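Local coordinates for multi-copper Oxidase CueO (Ochrobactrum, PDB 6EVG), which is a laccase-like multicopper oxidase that oxidises lignin model compounds and lignosulfonate, probably passing electrons through its bound copper to dioxygen, at residues A230-H234 against Y287-S291; L243-D249 against E268-V274; A281-T286 against L296-V302. All coordinates share one frame. Numbering follows the deposited sequence.

Interaction 1. Residues A230-H234 against Y287-S291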
loop_
_atom_site.group_PDB
_atom_site.type_symbol
_atom_site.label_atom_id
_atom_site.label_comp_id
_atom_site.label_asym_id
_atom_site.label_seq_id
_atom_site.Cartn_x
_atom_site.Cartn_y
_atom_site.Cartn_z
ATOM N N ALA A 230 0.656 8.476 -6.480
ATOM C CA ALA A 230 1.764 9.374 -6.065
ATOM C C ALA A 230 1.469 10.210 -4.836
ATOM O O ALA A 230 2.385 10.486 -4.062
ATOM C CB ALA A 230 2.184 10.289 -7.201
ATOM N N ARG A 231 0.238 10.675 -4.683
ATOM C CA ARG A 231 -0.130 11.591 -3.613
ATOM C C ARG A 231 0.176 10.981 -2.257
ATOM O O ARG A 231 -0.205 9.825 -1.998
ATOM C CB ARG A 231 -1.607 11.895 -3.690
ATOM C CG ARG A 231 -2.139 12.825 -2.620
ATOM C CD ARG A 231 -3.580 13.224 -2.833
ATOM N NE ARG A 231 -3.781 14.083 -3.976
ATOM C CZ ARG A 231 -3.753 15.420 -3.956
ATOM N NH1 ARG A 231 -3.501 16.061 -2.816
ATOM N NH2 ARG A 231 -3.991 16.109 -5.046
ATOM N N ASN A 232 0.756 11.768 -1.344
ATOM C CA ASN A 232 0.853 11.434 0.069
ATOM C C ASN A 232 -0.345 12.044 0.785
ATOM O O ASN A 232 -0.754 13.188 0.505
ATOM C CB ASN A 232 2.115 11.971 0.689
ATOM C CG ASN A 232 3.353 11.416 0.032
ATOM O OD1 ASN A 232 3.469 10.207 -0.155
ATOM N ND2 ASN A 232 4.300 12.298 -0.323
ATOM N N PHE A 233 -0.944 11.281 1.712
ATOM C CA PHE A 233 -2.012 11.790 2.536
ATOM C C PHE A 233 -1.467 12.117 3.906
ATOM O O PHE A 233 -0.571 11.448 4.409
ATOM C CB PHE A 233 -3.175 10.778 2.625
ATOM C CG PHE A 233 -3.877 10.592 1.322
ATOM C CD1 PHE A 233 -4.845 11.441 0.881
ATOM C CD2 PHE A 233 -3.520 9.526 0.471
ATOM C CE1 PHE A 233 -5.484 11.284 -0.332
ATOM C CE2 PHE A 233 -4.112 9.394 -0.770
ATOM C CZ PHE A 233 -5.098 10.246 -1.169
ATOM N N HIS A 234 -2.037 13.169 4.546
ATOM C CA HIS A 234 -1.592 13.598 5.863
ATOM C C HIS A 234 -2.912 13.846 6.621
ATOM O O HIS A 234 -3.456 14.963 6.540
ATOM C CB HIS A 234 -0.722 14.858 5.773
ATOM C CG HIS A 234 0.423 14.758 4.828
ATOM N ND1 HIS A 234 1.609 14.116 5.138
ATOM C CD2 HIS A 234 0.545 15.222 3.567
ATOM C CE1 HIS A 234 2.418 14.198 4.078
ATOM N NE2 HIS A 234 1.795 14.877 3.118
ATOM N N TYR A 287 -4.000 17.241 4.451
ATOM C CA TYR A 287 -3.306 18.355 3.789
ATOM C C TYR A 287 -3.309 18.070 2.276
ATOM O O TYR A 287 -3.168 16.926 1.824
ATOM C CB TYR A 287 -1.859 18.500 4.229
ATOM C CG TYR A 287 -1.626 19.040 5.633
ATOM C CD1 TYR A 287 -2.321 20.121 6.135
ATOM C CD2 TYR A 287 -0.603 18.555 6.381
ATOM C CE1 TYR A 287 -2.046 20.661 7.354
ATOM C CE2 TYR A 287 -0.278 19.090 7.650
ATOM C CZ TYR A 287 -1.035 20.151 8.120
ATOM O OH TYR A 287 -0.736 20.681 9.353
ATOM N N GLY A 288 -3.450 19.125 1.461
ATOM C CA GLY A 288 -3.542 18.979 0.021
ATOM C C GLY A 288 -2.220 18.834 -0.659
ATOM O O GLY A 288 -2.203 18.613 -1.890
ATOM N N ASP A 289 -1.126 19.016 0.069
ATOM C CA ASP A 289 0.233 18.859 -0.514
ATOM C C ASP A 289 1.170 18.442 0.610
ATOM O O ASP A 289 0.694 18.115 1.697
ATOM C CB ASP A 289 0.635 20.135 -1.223
ATOM C CG ASP A 289 0.685 21.316 -0.283
ATOM O OD1 ASP A 289 1.062 21.124 0.884
ATOM O OD2 ASP A 289 0.348 22.452 -0.692
ATOM N N ASP A 290 2.469 18.390 0.325
ATOM C CA ASP A 290 3.474 17.951 1.278
ATOM C C ASP A 290 4.113 19.118 2.056
ATOM O O ASP A 290 5.107 18.907 2.770
ATOM C CB ASP A 290 4.543 17.116 0.567
ATOM C CG ASP A 290 3.999 15.786 0.095
ATOM O OD1 ASP A 290 3.130 15.225 0.707
ATOM O OD2 ASP A 290 4.447 15.283 -0.940
ATOM N N SER A 291 3.520 20.311 1.923
ATOM C CA SER A 291 3.999 21.514 2.582
ATOM C C SER A 291 2.928 22.148 3.468
ATOM O O SER A 291 2.975 23.354 3.724
ATOM C CB SER A 291 4.465 22.531 1.508
ATOM O OG SER A 291 5.535 21.952 0.739
HETATM O O HOH W 1 -2.490 15.213 -0.273
HETATM O O HOH W 2 -4.220 18.946 -4.312
HETATM O O HOH W 3 0.744 15.373 -0.502
#
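Y287, at the end of strand 282-287, still pairs with the neighbouring strand: its N donates to H234 O at 3.1 Å, the one backbone-to-backbone hydrogen bond between the two segments. Y287 CD2 lies 3.7 Å from H234 CB, and the ring also makes a cation-pi contact with R261. G288 offers its carbonyl to R231, NH1 to O at 3.0 Å, at the edge of the guanidinium and near its plane, while water 2 joins G288 O to R231 NH2. Water 1 accepts from R231 NH1 (2.9 Å) and lies 2.8 Å from both N232 O and Y287 O. The CA-to-CB bond of D289 points away; its OD1 accepts from S291 N at 2.8 Å, an Asx turn that shapes the loop. D290 then reaches back. Its OD1 takes a hydrogen bond from H234 NE2 at 2.8 Å and a weak one from N232 ND2 at 3.3 Å, its OD2 accepts from N232 ND2 at 3.1 Å, and water 3 lies close to D290 OD1 (2.7 Å) and N232 O (2.8 Å). R231 is also held by a salt bridge to D177. Almost wholly polar, the contact holds the hairpin loop through the D290 carboxylate, the carbonyls of G288 and H234, and bridging waters; with NE2 bonded to D290 and ND1 to T263, both H234 ring nitrogens are engaged, consistent with a fixed imidazole orientation.

Interaction 2. Residues L243-D249 against E268-V274. With EDO (1,2-ethanediol), chain D.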
loop_
_atom_site.group_PDB
_atom_site.type_symbol
_atom_site.label_atom_id
_atom_site.label_comp_id
_atom_site.label_asym_id
_atom_site.label_seq_id
_atom_site.Cartn_x
_atom_site.Cartn_y
_atom_site.Cartn_z
ATOM N N LEU A 243 -5.889 9.643 16.688
ATOM C CA LEU A 243 -5.836 8.406 15.925
ATOM C C LEU A 243 -4.871 7.493 16.656
ATOM O O LEU A 243 -3.651 7.780 16.652
ATOM C CB LEU A 243 -5.447 8.625 14.484
ATOM C CG LEU A 243 -6.153 9.768 13.701
ATOM C CD1 LEU A 243 -5.480 9.897 12.348
ATOM C CD2 LEU A 243 -7.631 9.788 13.794
ATOM N N LEU A 244 -5.356 6.438 17.300
ATOM C CA LEU A 244 -4.476 5.560 18.043
ATOM C C LEU A 244 -3.895 4.513 17.067
ATOM O O LEU A 244 -4.608 3.613 16.636
ATOM C CB LEU A 244 -5.194 4.880 19.201
ATOM C CG LEU A 244 -4.319 3.901 20.014
ATOM C CD1 LEU A 244 -3.209 4.644 20.750
ATOM C CD2 LEU A 244 -5.184 3.156 20.978
ATOM N N VAL A 245 -2.621 4.673 16.714
ATOM C CA VAL A 245 -2.039 3.760 15.718
ATOM C C VAL A 245 -1.648 2.467 16.402
ATOM O O VAL A 245 -0.828 2.471 17.340
ATOM C CB VAL A 245 -0.825 4.393 15.019
ATOM C CG1 VAL A 245 -0.373 3.401 13.932
ATOM C CG2 VAL A 245 -1.142 5.732 14.414
ATOM N N VAL A 246 -2.240 1.356 15.957
ATOM C CA VAL A 246 -1.968 0.061 16.522
ATOM C C VAL A 246 -1.133 -0.846 15.599
ATOM O O VAL A 246 -0.607 -1.848 16.114
ATOM C CB VAL A 246 -3.250 -0.683 16.943
ATOM C CG1 VAL A 246 -3.965 0.081 18.051
ATOM C CG2 VAL A 246 -4.205 -0.987 15.787
ATOM N N ALA A 247 -1.016 -0.519 14.332
ATOM C CA ALA A 247 -0.269 -1.392 13.400
ATOM C C ALA A 247 0.095 -0.588 12.188
ATOM O O ALA A 247 -0.558 0.364 11.797
ATOM C CB ALA A 247 -1.131 -2.574 12.967
ATOM N N SER A 248 1.187 -1.066 11.536
ATOM C CA SER A 248 1.495 -0.645 10.156
ATOM C C SER A 248 1.640 -1.904 9.279
ATOM O O SER A 248 1.060 -2.945 9.623
ATOM C CB SER A 248 2.688 0.318 10.096
ATOM O OG SER A 248 2.836 0.894 8.794
ATOM N N ASP A 249 2.374 -1.786 8.189
ATOM C CA ASP A 249 2.363 -2.795 7.098
ATOM C C ASP A 249 2.529 -4.207 7.627
ATOM O O ASP A 249 1.876 -5.148 7.143
ATOM C CB ASP A 249 3.562 -2.507 6.166
ATOM C CG ASP A 249 3.767 -1.080 5.786
ATOM O OD1 ASP A 249 2.815 -0.279 5.702
ATOM O OD2 ASP A 249 4.988 -0.739 5.578
ATOM N N GLU A 268 1.767 2.195 1.818
ATOM C CA GLU A 268 1.734 2.023 3.254
ATOM C C GLU A 268 0.331 1.751 3.745
ATOM O O GLU A 268 -0.662 2.215 3.182
ATOM C CB GLU A 268 2.269 3.273 3.984
ATOM C CG GLU A 268 3.740 3.579 3.798
ATOM C CD GLU A 268 4.147 4.678 4.798
ATOM O OE1 GLU A 268 3.929 5.868 4.469
ATOM O OE2 GLU A 268 4.643 4.304 5.892
ATOM N N ARG A 269 0.331 1.036 4.883
ATOM C CA ARG A 269 -0.912 0.786 5.621
ATOM C C ARG A 269 -0.719 1.175 7.067
ATOM O O ARG A 269 0.326 0.912 7.660
ATOM C CB ARG A 269 -1.347 -0.705 5.589
ATOM C CG ARG A 269 -1.780 -1.225 4.221
ATOM C CD ARG A 269 -0.635 -1.666 3.323
ATOM N NE ARG A 269 -0.028 -2.888 3.821
ATOM C CZ ARG A 269 1.216 -3.265 3.567
ATOM N NH1 ARG A 269 2.047 -2.497 2.845
ATOM N NH2 ARG A 269 1.650 -4.444 4.025
ATOM N N TYR A 270 -1.781 1.725 7.679
ATOM C CA TYR A 270 -1.822 1.911 9.122
ATOM C C TYR A 270 -3.225 1.508 9.603
ATOM O O TYR A 270 -4.236 1.893 8.999
ATOM C CB TYR A 270 -1.568 3.360 9.529
ATOM C CG TYR A 270 -0.132 3.790 9.294
ATOM C CD1 TYR A 270 0.841 3.537 10.240
ATOM C CD2 TYR A 270 0.258 4.387 8.114
ATOM C CE1 TYR A 270 2.169 3.922 10.017
ATOM C CE2 TYR A 270 1.568 4.778 7.886
ATOM C CZ TYR A 270 2.504 4.524 8.842
ATOM O OH TYR A 270 3.858 4.849 8.625
ATOM N N GLU A 271 -3.248 0.788 10.724
ATOM C CA GLU A 271 -4.529 0.508 11.414
ATOM C C GLU A 271 -4.604 1.434 12.628
ATOM O O GLU A 271 -3.637 1.496 13.421
ATOM C CB GLU A 271 -4.621 -0.935 11.848
ATOM C CG GLU A 271 -4.446 -1.964 10.735
ATOM C CD GLU A 271 -4.667 -3.378 11.176
ATOM O OE1 GLU A 271 -5.635 -3.644 11.892
ATOM O OE2 GLU A 271 -3.832 -4.227 10.844
ATOM N N VAL A 272 -5.712 2.163 12.723
ATOM C CA VAL A 272 -5.887 3.138 13.798
ATOM C C VAL A 272 -7.206 2.901 14.485
ATOM O O VAL A 272 -8.186 2.416 13.916
ATOM C CB VAL A 272 -5.813 4.556 13.256
ATOM C CG1 VAL A 272 -4.483 4.805 12.563
ATOM C CG2 VAL A 272 -6.990 4.952 12.416
ATOM N N LEU A 273 -7.239 3.245 15.775
ATOM C CA LEU A 273 -8.498 3.239 16.540
ATOM C C LEU A 273 -8.900 4.676 16.802
ATOM O O LEU A 273 -8.094 5.482 17.254
ATOM C CB LEU A 273 -8.325 2.488 17.857
ATOM C CG LEU A 273 -7.830 1.074 17.811
ATOM C CD1 LEU A 273 -7.825 0.394 19.147
ATOM C CD2 LEU A 273 -8.452 0.200 16.824
ATOM N N VAL A 274 -10.191 4.938 16.598
ATOM C CA VAL A 274 -10.784 6.245 16.820
ATOM C C VAL A 274 -11.984 6.047 17.738
ATOM O O VAL A 274 -12.782 5.163 17.535
ATOM C CB VAL A 274 -11.196 6.925 15.489
ATOM C CG1 VAL A 274 -11.915 8.251 15.752
ATOM C CG2 VAL A 274 -10.002 7.113 14.588
HETATM C C1 EDO D . 7.312 6.191 7.609
HETATM O O1 EDO D . 6.969 5.757 6.296
HETATM C C2 EDO D . 8.604 6.972 7.561
HETATM O O2 EDO D . 8.483 8.209 6.840
HETATM O O HOH W 4 -1.288 -4.493 9.836
#
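At the apolar centre, V245 CG2 meets V272 CG1 at 3.9 Å across a non-hydrogen-bonded antiparallel pair, and V245 CG1 lies 3.9 Å from Y270 CD1. L243 CD2 continues this packing against V274 CG2 at 3.7 Å. On the other face, L244 CB and L273 CB lie 4.2 Å apart.

In the backbone, L244 N bonds L273 O at 2.9 Å and L273 N bonds L244 O at 2.8 Å. The register then slips by one: V246 N (2.9 Å) and, weakly, A247 N (3.4 Å) both point at E271 O, a classic beta bulge, before E271 N returns to A247 O at 2.9 Å. Water 4 bridges S248 O and E271 OE2; E271 also forms a salt bridge with R221.

At the polar edge, S248 OG donates to R269 O at 2.8 Å, and D249 OD1 accepts from R269 N at 2.9 Å. K461 forms salt bridges with D249 and E268, and D462 with R269, whose NH1 bonds G267 O. A 1,2-ethanediol, probably from the crystallisation liquor, donates from O1 to E268 OE2 (2.8 Å). Within this cupredoxin-like domain, a strand pair with an apolar centre thus ends in a charged cluster around K461 and D462.

Interaction 3. Residues A281-T286 against L296-V302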
loop_
_atom_site.group_PDB
_atom_site.type_symbol
_atom_site.label_atom_id
_atom_site.label_comp_id
_atom_site.label_asym_id
_atom_site.label_seq_id
_atom_site.Cartn_x
_atom_site.Cartn_y
_atom_site.Cartn_z
ATOM N N ALA A 281 -20.443 13.936 14.918
ATOM C CA ALA A 281 -19.957 13.741 13.548
ATOM C C ALA A 281 -18.642 14.437 13.339
ATOM O O ALA A 281 -18.363 15.437 13.992
ATOM C CB ALA A 281 -20.913 14.231 12.500
ATOM N N THR A 282 -17.803 13.878 12.443
ATOM C CA THR A 282 -16.494 14.447 12.230
ATOM C C THR A 282 -16.034 14.084 10.851
ATOM O O THR A 282 -16.400 13.029 10.325
ATOM C CB THR A 282 -15.470 14.018 13.289
ATOM O OG1 THR A 282 -14.227 14.705 13.105
ATOM C CG2 THR A 282 -15.257 12.564 13.345
ATOM N N ASP A 283 -15.225 14.968 10.264
ATOM C CA ASP A 283 -14.707 14.746 8.897
ATOM C C ASP A 283 -13.258 14.297 8.928
ATOM O O ASP A 283 -12.462 14.783 9.713
ATOM C CB ASP A 283 -14.825 16.041 8.084
ATOM C CG ASP A 283 -16.274 16.462 7.880
ATOM O OD1 ASP A 283 -17.136 15.630 7.694
ATOM O OD2 ASP A 283 -16.542 17.680 7.939
ATOM N N LEU A 284 -12.914 13.382 8.028
ATOM C CA LEU A 284 -11.508 13.030 7.761
ATOM C C LEU A 284 -10.993 13.965 6.702
ATOM O O LEU A 284 -11.618 14.126 5.646
ATOM C CB LEU A 284 -11.423 11.570 7.282
ATOM C CG LEU A 284 -10.028 10.992 7.177
ATOM C CD1 LEU A 284 -9.385 10.753 8.537
ATOM C CD2 LEU A 284 -10.051 9.667 6.386
ATOM N N LEU A 285 -9.873 14.620 7.017
ATOM C CA LEU A 285 -9.246 15.640 6.205
ATOM C C LEU A 285 -7.819 15.262 5.871
ATOM O O LEU A 285 -7.193 14.502 6.631
ATOM C CB LEU A 285 -9.168 16.993 6.944
ATOM C CG LEU A 285 -10.527 17.482 7.522
ATOM C CD1 LEU A 285 -10.280 18.798 8.283
ATOM C CD2 LEU A 285 -11.535 17.736 6.452
ATOM N N THR A 286 -7.269 15.786 4.770
ATOM C CA THR A 286 -5.842 15.657 4.492
ATOM C C THR A 286 -5.251 16.997 4.079
ATOM O O THR A 286 -5.872 17.737 3.313
ATOM C CB THR A 286 -5.561 14.645 3.332
ATOM O OG1 THR A 286 -4.131 14.532 3.137
ATOM C CG2 THR A 286 -6.297 14.948 2.047
ATOM N N LEU A 296 -8.091 19.320 2.721
ATOM C CA LEU A 296 -9.117 18.883 1.786
ATOM C C LEU A 296 -9.967 17.791 2.457
ATOM O O LEU A 296 -9.449 16.966 3.209
ATOM C CB LEU A 296 -8.472 18.314 0.518
ATOM C CG LEU A 296 -7.540 19.240 -0.243
ATOM C CD1 LEU A 296 -6.901 18.504 -1.410
ATOM C CD2 LEU A 296 -8.253 20.478 -0.700
ATOM N N HIS A 297 -11.252 17.784 2.128
ATOM C CA HIS A 297 -12.185 16.797 2.660
ATOM C C HIS A 297 -11.957 15.415 1.999
ATOM O O HIS A 297 -11.897 15.310 0.762
ATOM C CB HIS A 297 -13.604 17.245 2.363
ATOM C CG HIS A 297 -14.652 16.379 2.960
ATOM N ND1 HIS A 297 -15.027 16.453 4.278
ATOM C CD2 HIS A 297 -15.413 15.411 2.394
ATOM C CE1 HIS A 297 -15.980 15.547 4.485
ATOM N NE2 HIS A 297 -16.241 14.915 3.360
ATOM N N LEU A 298 -11.866 14.383 2.831
ATOM C CA LEU A 298 -11.894 13.001 2.370
ATOM C C LEU A 298 -13.253 12.345 2.521
ATOM O O LEU A 298 -13.792 11.781 1.585
ATOM C CB LEU A 298 -10.821 12.157 3.065
ATOM C CG LEU A 298 -9.389 12.399 2.541
ATOM C CD1 LEU A 298 -8.369 11.873 3.520
ATOM C CD2 LEU A 298 -9.211 11.648 1.207
ATOM N N MET A 299 -13.804 12.352 3.754
ATOM C CA MET A 299 -15.045 11.666 4.041
ATOM C C MET A 299 -15.601 12.132 5.374
ATOM O O MET A 299 -14.893 12.844 6.115
ATOM C CB MET A 299 -14.847 10.138 4.060
ATOM C CG MET A 299 -13.935 9.669 5.161
ATOM S SD MET A 299 -13.820 7.881 5.315
ATOM C CE MET A 299 -15.437 7.465 5.877
ATOM N N ARG A 300 -16.837 11.761 5.651
ATOM C CA ARG A 300 -17.493 12.102 6.910
ATOM C C ARG A 300 -17.866 10.858 7.682
ATOM O O ARG A 300 -18.290 9.891 7.072
ATOM C CB ARG A 300 -18.732 12.965 6.612
ATOM C CG ARG A 300 -19.456 13.455 7.901
ATOM C CD ARG A 300 -20.423 14.548 7.563
ATOM N NE ARG A 300 -21.035 15.203 8.688
ATOM C CZ ARG A 300 -20.513 16.150 9.503
ATOM N NH1 ARG A 300 -19.244 16.489 9.466
ATOM N NH2 ARG A 300 -21.295 16.721 10.432
ATOM N N PHE A 301 -17.742 10.917 8.998
ATOM C CA PHE A 301 -18.234 9.884 9.913
ATOM C C PHE A 301 -19.406 10.482 10.697
ATOM O O PHE A 301 -19.295 11.573 11.274
ATOM C CB PHE A 301 -17.150 9.490 10.919
ATOM C CG PHE A 301 -15.997 8.800 10.303
ATOM C CD1 PHE A 301 -16.040 7.430 10.079
ATOM C CD2 PHE A 301 -14.863 9.466 9.934
ATOM C CE1 PHE A 301 -14.978 6.772 9.540
ATOM C CE2 PHE A 301 -13.777 8.784 9.328
ATOM C CZ PHE A 301 -13.856 7.437 9.162
ATOM N N VAL A 302 -20.509 9.752 10.749
ATOM C CA VAL A 302 -21.676 10.094 11.533
ATOM C C VAL A 302 -21.973 8.936 12.498
ATOM O O VAL A 302 -21.873 7.809 12.122
ATOM C CB VAL A 302 -22.861 10.413 10.650
ATOM C CG1 VAL A 302 -22.615 11.605 9.735
ATOM C CG2 VAL A 302 -23.367 9.243 9.904
HETATM O O HOH W 5 -14.747 18.961 5.564
#
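A beta hairpin of the second cupredoxin-like domain is formed by strands 282-287 and 295-303; the axes of segments 282-286 and 296-302 approach to 4.6 Å, antiparallel at 160°. T282 N bonds F301 O at 3.0 Å and F301 N bonds T282 O at 2.8 Å. Toward the hairpin loop, T286 N bonds L296 O at 2.9 Å, and L296 N bonds T286 O at 2.8 Å. Between them lies a classic bulge: L284 O accepts from L298 N at 2.8 Å and weakly from M299 N at 3.4 Å, while L284 N donates to M299 O at 2.8 Å.

L284 packs on the buried face, its CB 3.8 Å from M299 CG and 4.2 Å from F301 CE2, its CD2 4.0 Å from L298 CD1. Strand 202-205, from the other sheet of the domain, touches T286, L296, L298 and M299. On the opposite face, D283 OD1 forms a salt bridge with R300 NH1 at 2.9 Å, and water 5 joins D283 OD2 to H297 ND1. The face of L284, M299 and F301 is thus mainly apolar but includes T282 and T286, while D283, H297 and R300 form a partly exposed polar cluster beside L285.

How the interactions relate
All three contacts belong to the middle cupredoxin-like domain. Interaction 2 lies in the sheet holding strands 243-248 and 269-275, whereas interactions 1 and 3 share the other sheet, where strands 233-237 and 282-287 are neighbours. Their centres are 16 to 18 Å apart. Interactions 1 and 3 touch, with a probable hydrogen bond from H234 N to T286 OG1 (2.9 Å); interaction 2 stays about 6 Å from each at the nearest atoms. Along the chain, interaction 2 is nested within interaction 1, which crosses interaction 3. The chain changes sheet between 233-237 and 243-248 and between 269-275 and 282-287, so local pairings and the longer-range interaction 1 lie in one beta sandwich.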